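Local coordinates for protein extracellular ligand-binding receptor (Rhodopseudomonas palustris, PDB 3SG0) that binds the aromatic acid benzoylformate and probably serves as the solute-binding component of an ABC-type uptake system, at residues A[70-75]-A[96-101]; A[145-150]-A[173-178]; A[165-170]-A[221-226]; A[226-231]-A[252-257]. All blocks are in the same frame, centred on the assembly; numbering follows the deposited sequence. Where two conformers were deposited one is given.

In the fold
Interactions 2, 3 and 4 belong to one lobe, built on the parallel sheet that holds strands 161-167 and 217-221. Interaction 1 belongs to the other lobe and meets interaction 3 through T99 and A170, beside the bound ligand. Interaction 3 is a buried backbone join at the sheet, with an aromatic ring laid over it. Interaction 2 packs two helices on one face of that sheet and is mainly apolar. Interaction 4 shares P226 with interaction 3 and is also apolar, but L257 is exposed at its margin. Interaction 1 is partly buried and differs in chemistry: a carboxylate network and a helix start that holds the ligand.

Interaction 1: residues A[70-75]-A[96-101]; sequences DESDPT and SSLTPV. With 173 (benzoyl-formic acid), chain B.
P74 and V101 bring the two backbones together, CA to CA 4.0 Å. Toward the other end they diverge, and the CA atoms of D70 and S96 are 7.8 Å apart. D70 to D73 form a type I' beta turn. Each segment then enters a helix, 74-86 after D73 and 99-111 after L98.

D70 turns its carboxylate to S96. CG sits between the backbone N and the carbonyl carbon (chi1 55°). S96 OG donates to D70 OD2 at 2.6 Å, on the syn side and 22° out of the carboxylate plane. D70 OD1 takes the backbone N of S72 at 3.1 Å on its anti lone pair, which makes an Asx turn. T33 OG1 bonds to OD2 and S35 OG to OD1.

V101 wedges beside this group. Its CG1 rests near the D70 carboxylate, and its CG2 reaches S72 O at 3.4 Å. The P74 ring crosses V101 at about a right angle, and P74 CG touches P100 O at 3.6 Å. L98 CD1 packs on S72 CB.

Across the loop, T99 grips the benzoylformate carboxylate. T99 N donates to ligand O1A at 2.7 Å, almost straight at 176°. T99 OG1 donates to O1B at the same length, 2.7 Å. R198 and A121 N also bond the ligand.

Two bonds on each D70 oxygen fix the buried carboxylate and tie the turn to the S96 loop. The start of helix 99-111 would help stabilise the negative ligand, in keeping with a periplasmic binding protein.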
loop_
_atom_site.group_PDB
_atom_site.type_symbol
_atom_site.label_atom_id
_atom_site.label_comp_id
_atom_site.label_asym_id
_atom_site.label_seq_id
_atom_site.Cartn_x
_atom_site.Cartn_y
_atom_site.Cartn_z
ATOM N N ASP A 70 14.890 -5.211 -2.430
ATOM C CA ASP A 70 15.529 -4.463 -1.347
ATOM C C ASP A 70 15.476 -5.172 0.002
ATOM O O ASP A 70 15.927 -4.623 0.999
ATOM C CB ASP A 70 14.983 -3.033 -1.225
ATOM C CG ASP A 70 13.481 -2.985 -1.063
ATOM O OD1 ASP A 70 12.923 -3.732 -0.222
ATOM O OD2 ASP A 70 12.856 -2.166 -1.780
ATOM N N GLU A 71 14.930 -6.386 0.036
ATOM C CA GLU A 71 15.009 -7.227 1.232
ATOM C C GLU A 71 14.273 -6.613 2.419
ATOM O O GLU A 71 14.526 -6.988 3.562
ATOM C CB GLU A 71 16.468 -7.548 1.588
ATOM C CG GLU A 71 17.142 -8.309 0.475
ATOM C CD GLU A 71 18.567 -8.722 0.771
ATOM O OE1 GLU A 71 19.076 -8.458 1.886
ATOM O OE2 GLU A 71 19.173 -9.327 -0.142
ATOM N N SER A 72 13.344 -5.694 2.159
ATOM C CA SER A 72 12.650 -4.965 3.235
ATOM C C SER A 72 13.613 -4.092 4.042
ATOM O O SER A 72 13.336 -3.775 5.199
ATOM C CB SER A 72 11.911 -5.914 4.198
ATOM O OG SER A 72 11.067 -6.836 3.525
ATOM N N ASP A 73 14.724 -3.686 3.431
ATOM C CA ASP A 73 15.761 -2.952 4.142
ATOM C C ASP A 73 15.953 -1.564 3.547
ATOM O O ASP A 73 16.252 -1.417 2.363
ATOM C CB ASP A 73 17.077 -3.725 4.107
ATOM C CG ASP A 73 18.182 -3.011 4.840
ATOM O OD1 ASP A 73 18.137 -2.990 6.087
ATOM O OD2 ASP A 73 19.086 -2.466 4.175
ATOM N N PRO A 74 15.765 -0.518 4.375
ATOM C CA PRO A 74 15.893 0.842 3.827
ATOM C C PRO A 74 17.260 1.131 3.209
ATOM O O PRO A 74 17.338 1.823 2.196
ATOM C CB PRO A 74 15.643 1.743 5.043
ATOM C CG PRO A 74 14.828 0.892 5.986
ATOM C CD PRO A 74 15.342 -0.512 5.788
ATOM N N THR A 75 18.329 0.599 3.788
ATOM C CA THR A 75 19.663 0.850 3.251
ATOM C C THR A 75 19.806 0.236 1.858
ATOM O O THR A 75 20.339 0.856 0.932
ATOM C CB THR A 75 20.750 0.306 4.197
ATOM O OG1 THR A 75 20.675 1.003 5.447
ATOM C CG2 THR A 75 22.129 0.500 3.602
ATOM N N SER A 96 9.437 1.849 -2.404
ATOM C CA SER A 96 9.478 0.413 -2.212
ATOM C C SER A 96 8.074 -0.062 -1.815
ATOM O O SER A 96 7.071 0.609 -2.088
ATOM C CB SER A 96 10.523 0.090 -1.140
ATOM O OG SER A 96 10.619 -1.305 -0.885
ATOM N N SER A 97 8.019 -1.226 -1.173
ATOM C CA SER A 97 6.770 -1.854 -0.761
ATOM C C SER A 97 6.287 -1.396 0.603
ATOM O O SER A 97 5.098 -1.512 0.908
ATOM C CB SER A 97 6.967 -3.364 -0.673
ATOM O OG SER A 97 7.546 -3.909 -1.846
ATOM N N LEU A 98 7.224 -0.947 1.434
ATOM C CA LEU A 98 6.958 -0.642 2.839
ATOM C C LEU A 98 7.313 0.799 3.132
ATOM O O LEU A 98 8.183 1.377 2.476
ATOM C CB LEU A 98 7.789 -1.528 3.771
ATOM C CG LEU A 98 7.904 -3.011 3.440
ATOM C CD1 LEU A 98 8.733 -3.734 4.506
ATOM C CD2 LEU A 98 6.538 -3.646 3.289
ATOM N N THR A 99 6.669 1.362 4.142
ATOM C CA THR A 99 6.885 2.748 4.507
ATOM C C THR A 99 8.315 3.053 4.981
ATOM O O THR A 99 8.941 3.975 4.463
ATOM C CB THR A 99 5.826 3.218 5.523
ATOM O OG1 THR A 99 4.545 3.252 4.885
ATOM C CG2 THR A 99 6.153 4.599 6.038
ATOM N N PRO A 100 8.854 2.298 5.955
ATOM C CA PRO A 100 10.218 2.612 6.403
ATOM C C PRO A 100 11.240 2.502 5.270
ATOM O O PRO A 100 12.236 3.229 5.239
ATOM C CB PRO A 100 10.491 1.550 7.486
ATOM C CG PRO A 100 9.475 0.463 7.255
ATOM C CD PRO A 100 8.270 1.170 6.707
ATOM N N VAL A 101 11.002 1.578 4.354
ATOM C CA VAL A 101 11.916 1.342 3.248
ATOM C C VAL A 101 11.808 2.453 2.205
ATOM O O VAL A 101 12.799 2.835 1.575
ATOM C CB VAL A 101 11.668 -0.048 2.629
ATOM C CG1 VAL A 101 12.649 -0.326 1.527
ATOM C CG2 VAL A 101 11.755 -1.125 3.705
HETATM O O1B 173 B . 3.418 0.961 4.057
HETATM C C1 173 B . 3.745 -0.051 4.618
HETATM O O1A 173 B . 4.840 -0.130 5.471
HETATM C C2 173 B . 2.837 -1.251 4.613
HETATM O O2 173 B . 3.020 -2.153 5.375
HETATM C C1G 173 B . 1.754 -1.284 3.580
HETATM C C2D 173 B . 2.088 -0.902 2.142
HETATM C C2E 173 B . 1.000 -0.905 1.089
HETATM C C3 173 B . -0.426 -1.277 1.492
HETATM C C1E 173 B . -0.734 -1.654 2.954
HETATM C C1D 173 B . 0.351 -1.668 4.011
#

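Interaction 2: residues A[145-150]-A[173-178]; sequences IMAEAI and EGYYKV
Y175 and V178 each set a side chain against A147 through the first torsion. In Y175, CG stands beside the backbone N, anti to the carbonyl carbon (chi1 -82°). In V178, CG1 is anti to the backbone N (chi1 174°). A147 CB touches both, at 3.7 Å from Y175 CD1 and 3.6 Å from V178 CG1. The methyl meets the tyrosine ring obliquely.

The ring runs on past A147 to M146, a selenomethionine. The two side chains run alongside each other in the same direction. Y175 OH is 3.5 Å from M146 CB, and it is hydrogen-bonded to D143 OD1 at the start of helix 143-156.

The two helices flank strand 161-167 in sequence and pack on one face of the parallel sheet. I150 rests on F219 and Y175 on A221, both in strand 217-221. The axes of segments 145-150 and 173-178 cross at -47°, 9.2 Å apart at closest approach, and the small A147 sits at the crossing. An alanine in place of Y175 would probably leave D143 without its phenolic partner and open a gap beside A147 and M146.

Further along, E148 crosses V178 at about a right angle. In one of its two conformers, E148 OE2 lies 3.5 Å from V178 CG1, and a water donates to E148 OE2 and to V178 O, each at 2.8 Å. Because E148 has a second conformer, this water link may be partial.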
loop_
_atom_site.group_PDB
_atom_site.type_symbol
_atom_site.label_atom_id
_atom_site.label_comp_id
_atom_site.label_asym_id
_atom_site.label_seq_id
_atom_site.Cartn_x
_atom_site.Cartn_y
_atom_site.Cartn_z
ATOM N N ILE A 145 -6.843 8.214 5.860
ATOM C CA ILE A 145 -8.184 8.017 5.321
ATOM C C ILE A 145 -8.771 6.712 5.846
ATOM O O ILE A 145 -9.920 6.650 6.287
ATOM C CB ILE A 145 -8.157 7.975 3.778
ATOM C CG1 ILE A 145 -7.661 9.307 3.210
ATOM C CG2 ILE A 145 -9.529 7.620 3.217
ATOM C CD1 ILE A 145 -7.314 9.246 1.728
HETATM N N MSE A 146 -7.967 5.658 5.794
HETATM C CA MSE A 146 -8.412 4.352 6.248
HETATM C C MSE A 146 -8.629 4.324 7.756
HETATM O O MSE A 146 -9.599 3.734 8.239
HETATM C CB MSE A 146 -7.412 3.274 5.827
HETATM C CG MSE A 146 -7.249 3.168 4.311
HETATM SE SE MSE A 146 -8.912 2.629 3.420
HETATM C CE MSE A 146 -8.495 3.033 1.580
ATOM N N ALA A 147 -7.728 4.959 8.502
ATOM C CA ALA A 147 -7.834 5.003 9.957
ATOM C C ALA A 147 -9.102 5.741 10.383
ATOM O O ALA A 147 -9.781 5.333 11.328
ATOM C CB ALA A 147 -6.607 5.656 10.554
ATOM N N GLU A 148 -9.435 6.825 9.695
ATOM C CA GLU A 148 -10.663 7.545 10.010
ATOM C C GLU A 148 -11.881 6.666 9.752
ATOM O O GLU A 148 -12.807 6.627 10.568
ATOM C CB GLU A 148 -10.760 8.846 9.212
ATOM C CG GLU A 148 -9.738 9.903 9.606
ATOM C CD GLU A 148 -9.997 10.516 10.973
ATOM O OE1 GLU A 148 -11.040 10.206 11.586
ATOM O OE2 GLU A 148 -9.155 11.315 11.434
ATOM N N ALA A 149 -11.879 5.949 8.635
ATOM C CA ALA A 149 -13.016 5.105 8.281
ATOM C C ALA A 149 -13.206 3.931 9.248
ATOM O O ALA A 149 -14.326 3.624 9.663
ATOM C CB ALA A 149 -12.880 4.604 6.850
ATOM N N ILE A 150 -12.119 3.261 9.604
ATOM C CA ILE A 150 -12.227 2.139 10.526
ATOM C C ILE A 150 -12.585 2.622 11.934
ATOM O O ILE A 150 -13.351 1.962 12.641
ATOM C CB ILE A 150 -10.958 1.231 10.505
ATOM C CG1 ILE A 150 -11.252 -0.123 11.160
ATOM C CG2 ILE A 150 -9.760 1.917 11.153
ATOM C CD1 ILE A 150 -12.310 -0.945 10.436
ATOM N N GLU A 173 2.597 3.638 13.422
ATOM C CA GLU A 173 2.338 4.868 14.165
ATOM C C GLU A 173 1.367 5.810 13.455
ATOM O O GLU A 173 0.685 6.601 14.104
ATOM C CB GLU A 173 3.647 5.578 14.522
ATOM C CG GLU A 173 4.441 4.844 15.595
ATOM C CD GLU A 173 3.683 4.754 16.912
ATOM O OE1 GLU A 173 3.519 5.797 17.578
ATOM O OE2 GLU A 173 3.237 3.651 17.278
ATOM N N GLY A 174 1.283 5.722 12.134
ATOM C CA GLY A 174 0.293 6.499 11.413
ATOM C C GLY A 174 -1.125 6.101 11.785
ATOM O O GLY A 174 -2.020 6.951 11.840
ATOM N N TYR A 175 -1.348 4.812 12.043
ATOM C CA TYR A 175 -2.640 4.351 12.540
ATOM C C TYR A 175 -2.870 4.798 13.972
ATOM O O TYR A 175 -3.923 5.355 14.298
ATOM C CB TYR A 175 -2.802 2.821 12.388
ATOM C CG TYR A 175 -3.232 2.498 10.991
ATOM C CD1 TYR A 175 -4.571 2.543 10.631
ATOM C CD2 TYR A 175 -2.296 2.233 10.004
ATOM C CE1 TYR A 175 -4.970 2.314 9.322
ATOM C CE2 TYR A 175 -2.686 1.993 8.696
ATOM C CZ TYR A 175 -4.024 2.038 8.362
ATOM O OH TYR A 175 -4.419 1.842 7.056
ATOM N N TYR A 176 -1.892 4.567 14.836
ATOM C CA TYR A 176 -2.075 4.925 16.230
ATOM C C TYR A 176 -2.399 6.407 16.388
ATOM O O TYR A 176 -3.323 6.785 17.123
ATOM C CB TYR A 176 -0.848 4.587 17.068
ATOM C CG TYR A 176 -1.082 4.937 18.513
ATOM C CD1 TYR A 176 -1.815 4.091 19.330
ATOM C CD2 TYR A 176 -0.638 6.142 19.043
ATOM C CE1 TYR A 176 -2.066 4.412 20.651
ATOM C CE2 TYR A 176 -0.883 6.470 20.367
ATOM C CZ TYR A 176 -1.599 5.600 21.157
ATOM O OH TYR A 176 -1.846 5.923 22.474
ATOM N N LYS A 177 -1.643 7.263 15.718
ATOM C CA LYS A 177 -1.830 8.691 15.940
ATOM C C LYS A 177 -3.213 9.169 15.510
ATOM O O LYS A 177 -3.835 9.990 16.198
ATOM C CB LYS A 177 -0.707 9.512 15.300
ATOM C CG LYS A 177 -0.835 9.786 13.818
ATOM C CD LYS A 177 0.213 10.815 13.404
ATOM C CE LYS A 177 0.243 11.037 11.902
ATOM N NZ LYS A 177 1.415 11.871 11.493
ATOM N N VAL A 178 -3.711 8.658 14.390
ATOM C CA VAL A 178 -5.028 9.070 13.913
ATOM C C VAL A 178 -6.147 8.509 14.783
ATOM O O VAL A 178 -7.090 9.230 15.136
ATOM C CB VAL A 178 -5.227 8.705 12.429
ATOM C CG1 VAL A 178 -6.655 8.998 11.981
ATOM C CG2 VAL A 178 -4.232 9.474 11.585
HETATM O O HOH W 1 -7.881 11.650 13.886
#

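Interaction 3: residues A[165-170]-A[221-226]; sequences IGFSDA and ASAGTP
F167 lays one face of its ring over the backbone of S222. S222 CA is 3.9 Å from the ring centroid and 18° off the ring normal, a CH-pi contact. S222 OG lies 3.1 Å from F167 CZ; it stands anti to its own backbone N (chi1 -176°) and bonds to Y196 OH. P226 CB meets the ring at its edge, 4.0 Å from CZ. A223 comes in obliquely, with its N 3.3 Å from F167 CE2.

Next to the ring, strands 161-167 and 217-221 pair in parallel, with G166 opposite A221. A221 N donates to I165 O at 2.9 Å, and F167 N donates to A221 O at 2.9 Å. The second bond has a C=O...donor angle of 171°. G166 suits this spot, because a CB there would press on A221 CB.

The bonds fix the F167 backbone just where the sheet ends and the ligand loops begin. R198, which binds the ligand, touches the F167 side chain and forms a salt bridge with D169, while A223 touches the ligand itself. Two backbone bonds and the CH-pi contact thus hold F167 next to R198 and A223, which meet the ligand.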
loop_
_atom_site.group_PDB
_atom_site.type_symbol
_atom_site.label_atom_id
_atom_site.label_comp_id
_atom_site.label_asym_id
_atom_site.label_seq_id
_atom_site.Cartn_x
_atom_site.Cartn_y
_atom_site.Cartn_z
ATOM N N ILE A 165 -2.186 -2.791 19.212
ATOM C CA ILE A 165 -0.804 -3.192 18.962
ATOM C C ILE A 165 -0.495 -2.890 17.504
ATOM O O ILE A 165 -1.334 -3.099 16.628
ATOM C CB ILE A 165 -0.547 -4.686 19.279
ATOM C CG1 ILE A 165 0.922 -5.041 19.037
ATOM C CG2 ILE A 165 -1.485 -5.605 18.496
ATOM C CD1 ILE A 165 1.302 -6.438 19.510
ATOM N N GLY A 166 0.697 -2.381 17.234
ATOM C CA GLY A 166 1.061 -2.087 15.860
ATOM C C GLY A 166 2.563 -2.104 15.685
ATOM O O GLY A 166 3.316 -2.188 16.662
ATOM N N PHE A 167 3.012 -2.023 14.442
ATOM C CA PHE A 167 4.440 -1.990 14.183
ATOM C C PHE A 167 5.059 -0.741 14.806
ATOM O O PHE A 167 4.474 0.352 14.779
ATOM C CB PHE A 167 4.726 -1.927 12.687
ATOM C CG PHE A 167 4.499 -3.218 11.930
ATOM C CD1 PHE A 167 4.623 -4.474 12.523
ATOM C CD2 PHE A 167 4.207 -3.152 10.578
ATOM C CE1 PHE A 167 4.440 -5.632 11.763
ATOM C CE2 PHE A 167 4.030 -4.287 9.822
ATOM C CZ PHE A 167 4.153 -5.532 10.403
ATOM N N SER A 168 6.279 -0.897 15.306
ATOM C CA SER A 168 7.069 0.220 15.815
ATOM C C SER A 168 7.770 0.943 14.662
ATOM O O SER A 168 9.004 1.029 14.617
ATOM C CB SER A 168 8.087 -0.281 16.840
ATOM O OG SER A 168 8.755 -1.425 16.343
ATOM N N ASP A 169 6.984 1.441 13.715
ATOM C CA ASP A 169 7.523 2.207 12.601
ATOM C C ASP A 169 6.472 3.195 12.123
ATOM O O ASP A 169 5.386 3.287 12.707
ATOM C CB ASP A 169 8.023 1.294 11.467
ATOM C CG ASP A 169 6.916 0.487 10.798
ATOM O OD1 ASP A 169 5.741 0.906 10.803
ATOM O OD2 ASP A 169 7.246 -0.582 10.237
ATOM N N ALA A 170 6.785 3.941 11.070
ATOM C CA ALA A 170 5.898 5.015 10.639
ATOM C C ALA A 170 4.562 4.503 10.097
ATOM O O ALA A 170 3.565 5.218 10.131
ATOM C CB ALA A 170 6.585 5.904 9.618
ATOM N N ALA A 221 -2.262 -2.793 13.888
ATOM C CA ALA A 221 -1.723 -2.053 12.749
ATOM C C ALA A 221 -0.458 -2.748 12.254
ATOM O O ALA A 221 0.640 -2.540 12.779
ATOM C CB ALA A 221 -1.434 -0.606 13.120
ATOM N N SER A 222 -0.624 -3.579 11.235
ATOM C CA SER A 222 0.429 -4.459 10.755
ATOM C C SER A 222 0.247 -4.704 9.259
ATOM O O SER A 222 -0.680 -4.174 8.640
ATOM C CB SER A 222 0.370 -5.767 11.550
ATOM O OG SER A 222 1.417 -6.648 11.198
ATOM N N ALA A 223 1.133 -5.493 8.665
ATOM C CA ALA A 223 1.059 -5.751 7.232
ATOM C C ALA A 223 1.784 -7.038 6.895
ATOM O O ALA A 223 2.774 -7.400 7.554
ATOM C CB ALA A 223 1.651 -4.608 6.443
ATOM N N GLY A 224 1.321 -7.708 5.846
ATOM C CA GLY A 224 1.937 -8.945 5.412
ATOM C C GLY A 224 1.725 -10.080 6.391
ATOM O O GLY A 224 0.860 -10.025 7.269
ATOM N N THR A 225 2.531 -11.121 6.248
ATOM C CA THR A 225 2.383 -12.267 7.123
ATOM C C THR A 225 2.666 -11.991 8.609
ATOM O O THR A 225 2.096 -12.669 9.447
ATOM C CB THR A 225 3.129 -13.509 6.592
ATOM O OG1 THR A 225 4.472 -13.155 6.251
ATOM C CG2 THR A 225 2.436 -14.032 5.343
ATOM N N PRO A 226 3.506 -10.985 8.943
ATOM C CA PRO A 226 3.668 -10.671 10.372
ATOM C C PRO A 226 2.375 -10.251 11.075
ATOM O O PRO A 226 2.340 -10.244 12.300
ATOM C CB PRO A 226 4.656 -9.501 10.359
ATOM C CG PRO A 226 5.497 -9.761 9.158
ATOM C CD PRO A 226 4.510 -10.278 8.125
#

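Interaction 4: residues A[226-231]-A[252-257]; sequences PAVLPQ and EEFIKL
V228 and F254 mark the closest backbone approach, CA to CA 6.6 Å, between segment 226-231, which leads into helix 228-236, and the first turn of helix 252-258.

F254 reaches across with CG anti to its backbone N (chi1 173°). The V228 and F254 side chains run antiparallel, one past the other. V228 CG2 touches F254 CD1 at 3.5 Å, and A227 CB lies 3.7 Å from F254 CE1. Both methyls approach the ring obliquely. V228 CG2 also meets L257 CD2 at 3.8 Å, so this one methyl sits between the ring and the exposed leucine.

Q231 comes to the far end of the ring. Its OE1 is 4.0 Å from F254 CZ, at the edge and in the ring plane. The amide and ring planes are 63° apart. OE1 is hydrogen-bonded to Q245 NE2, which also bonds to A227 O, so the amide oxygen has a polar mate beside an apolar ring. No hydrogen bond joins the two segments directly.

V262 and I377 pack on F254 as well. An alanine here would probably open a gap next to V228 and A227 and leave the two helices joined mainly through L257.

Helix 228-236 links the parallel neighbours 217-221 and 242-244. This is a beta-alpha-beta crossover, the repeating element of periplasmic binding protein lobes, and helix 252-258 packs on its connecting helix.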
loop_
_atom_site.group_PDB
_atom_site.type_symbol
_atom_site.label_atom_id
_atom_site.label_comp_id
_atom_site.label_asym_id
_atom_site.label_seq_id
_atom_site.Cartn_x
_atom_site.Cartn_y
_atom_site.Cartn_z
ATOM N N PRO A 226 3.506 -10.985 8.943
ATOM C CA PRO A 226 3.668 -10.671 10.372
ATOM C C PRO A 226 2.375 -10.251 11.075
ATOM O O PRO A 226 2.340 -10.244 12.300
ATOM C CB PRO A 226 4.656 -9.501 10.359
ATOM C CG PRO A 226 5.497 -9.761 9.158
ATOM C CD PRO A 226 4.510 -10.278 8.125
ATOM N N ALA A 227 1.339 -9.869 10.332
ATOM C CA ALA A 227 0.077 -9.445 10.946
ATOM C C ALA A 227 -0.701 -10.598 11.568
ATOM O O ALA A 227 -1.608 -10.378 12.375
ATOM C CB ALA A 227 -0.788 -8.726 9.923
ATOM N N VAL A 228 -0.381 -11.825 11.181
ATOM C CA VAL A 228 -1.086 -12.982 11.737
ATOM C C VAL A 228 -0.761 -13.186 13.216
ATOM O O VAL A 228 -1.646 -13.472 14.025
ATOM C CB VAL A 228 -0.792 -14.269 10.943
ATOM C CG1 VAL A 228 -1.374 -15.486 11.644
ATOM C CG2 VAL A 228 -1.346 -14.145 9.523
ATOM N N LEU A 229 0.510 -13.030 13.568
ATOM C CA LEU A 229 0.992 -13.326 14.914
ATOM C C LEU A 229 0.173 -12.687 16.045
ATOM O O LEU A 229 -0.299 -13.386 16.937
ATOM C CB LEU A 229 2.471 -12.955 15.030
ATOM C CG LEU A 229 3.109 -13.054 16.413
ATOM C CD1 LEU A 229 3.035 -14.478 16.939
ATOM C CD2 LEU A 229 4.548 -12.567 16.371
ATOM N N PRO A 230 -0.002 -11.359 16.032
ATOM C CA PRO A 230 -0.775 -10.785 17.144
ATOM C C PRO A 230 -2.226 -11.262 17.197
ATOM O O PRO A 230 -2.778 -11.390 18.287
ATOM C CB PRO A 230 -0.706 -9.271 16.894
ATOM C CG PRO A 230 -0.301 -9.138 15.443
ATOM C CD PRO A 230 0.569 -10.320 15.156
ATOM N N GLN A 231 -2.841 -11.513 16.043
ATOM C CA GLN A 231 -4.226 -11.963 16.040
ATOM C C GLN A 231 -4.341 -13.386 16.597
ATOM O O GLN A 231 -5.204 -13.662 17.430
ATOM C CB GLN A 231 -4.841 -11.847 14.640
ATOM C CG GLN A 231 -6.297 -12.280 14.606
ATOM C CD GLN A 231 -7.158 -11.449 13.680
ATOM O OE1 GLN A 231 -6.672 -10.602 12.929
ATOM N NE2 GLN A 231 -8.462 -11.685 13.745
ATOM N N GLU A 252 -4.517 -12.905 0.271
ATOM C CA GLU A 252 -4.978 -14.249 0.590
ATOM C C GLU A 252 -3.948 -15.048 1.407
ATOM O O GLU A 252 -4.309 -16.007 2.083
ATOM C CB GLU A 252 -5.414 -14.991 -0.674
ATOM C CG GLU A 252 -6.778 -14.550 -1.207
ATOM C CD GLU A 252 -6.798 -13.147 -1.803
ATOM O OE1 GLU A 252 -5.744 -12.666 -2.280
ATOM O OE2 GLU A 252 -7.884 -12.526 -1.794
ATOM N N GLU A 253 -2.678 -14.649 1.377
ATOM C CA GLU A 253 -1.674 -15.315 2.214
ATOM C C GLU A 253 -1.974 -15.141 3.697
ATOM O O GLU A 253 -1.686 -16.022 4.509
ATOM C CB GLU A 253 -0.270 -14.781 1.929
ATOM C CG GLU A 253 0.223 -15.047 0.527
ATOM C CD GLU A 253 1.657 -14.598 0.319
ATOM O OE1 GLU A 253 2.484 -14.822 1.226
ATOM O OE2 GLU A 253 1.952 -14.021 -0.745
ATOM N N PHE A 254 -2.534 -13.995 4.057
ATOM C CA PHE A 254 -2.919 -13.715 5.435
ATOM C C PHE A 254 -4.084 -14.610 5.850
ATOM O O PHE A 254 -4.109 -15.148 6.960
ATOM C CB PHE A 254 -3.280 -12.231 5.576
ATOM C CG PHE A 254 -3.852 -11.854 6.918
ATOM C CD1 PHE A 254 -3.030 -11.481 7.970
ATOM C CD2 PHE A 254 -5.220 -11.847 7.115
ATOM C CE1 PHE A 254 -3.566 -11.125 9.187
ATOM C CE2 PHE A 254 -5.761 -11.486 8.332
ATOM C CZ PHE A 254 -4.927 -11.124 9.373
ATOM N N ILE A 255 -5.048 -14.784 4.955
ATOM C CA ILE A 255 -6.188 -15.654 5.230
ATOM C C ILE A 255 -5.721 -17.088 5.418
ATOM O O ILE A 255 -6.141 -17.771 6.358
ATOM C CB ILE A 255 -7.248 -15.590 4.105
ATOM C CG1 ILE A 255 -7.871 -14.190 4.045
ATOM C CG2 ILE A 255 -8.325 -16.667 4.302
ATOM C CD1 ILE A 255 -8.888 -14.008 2.931
ATOM N N LYS A 256 -4.843 -17.549 4.538
ATOM C CA LYS A 256 -4.374 -18.931 4.583
ATOM C C LYS A 256 -3.584 -19.217 5.860
ATOM O O LYS A 256 -3.809 -20.228 6.531
ATOM C CB LYS A 256 -3.521 -19.233 3.353
ATOM C CG LYS A 256 -2.999 -20.661 3.279
ATOM C CD LYS A 256 -2.194 -20.865 2.004
ATOM C CE LYS A 256 -1.478 -22.204 1.994
ATOM N NZ LYS A 256 -0.556 -22.317 0.828
ATOM N N LEU A 257 -2.660 -18.327 6.192
ATOM C CA LEU A 257 -1.830 -18.509 7.377
ATOM C C LEU A 257 -2.646 -18.334 8.653
ATOM O O LEU A 257 -2.453 -19.058 9.633
ATOM C CB LEU A 257 -0.660 -17.526 7.353
ATOM C CG LEU A 257 0.393 -17.703 8.448
ATOM C CD1 LEU A 257 1.110 -19.043 8.288
ATOM C CD2 LEU A 257 1.388 -16.551 8.421
#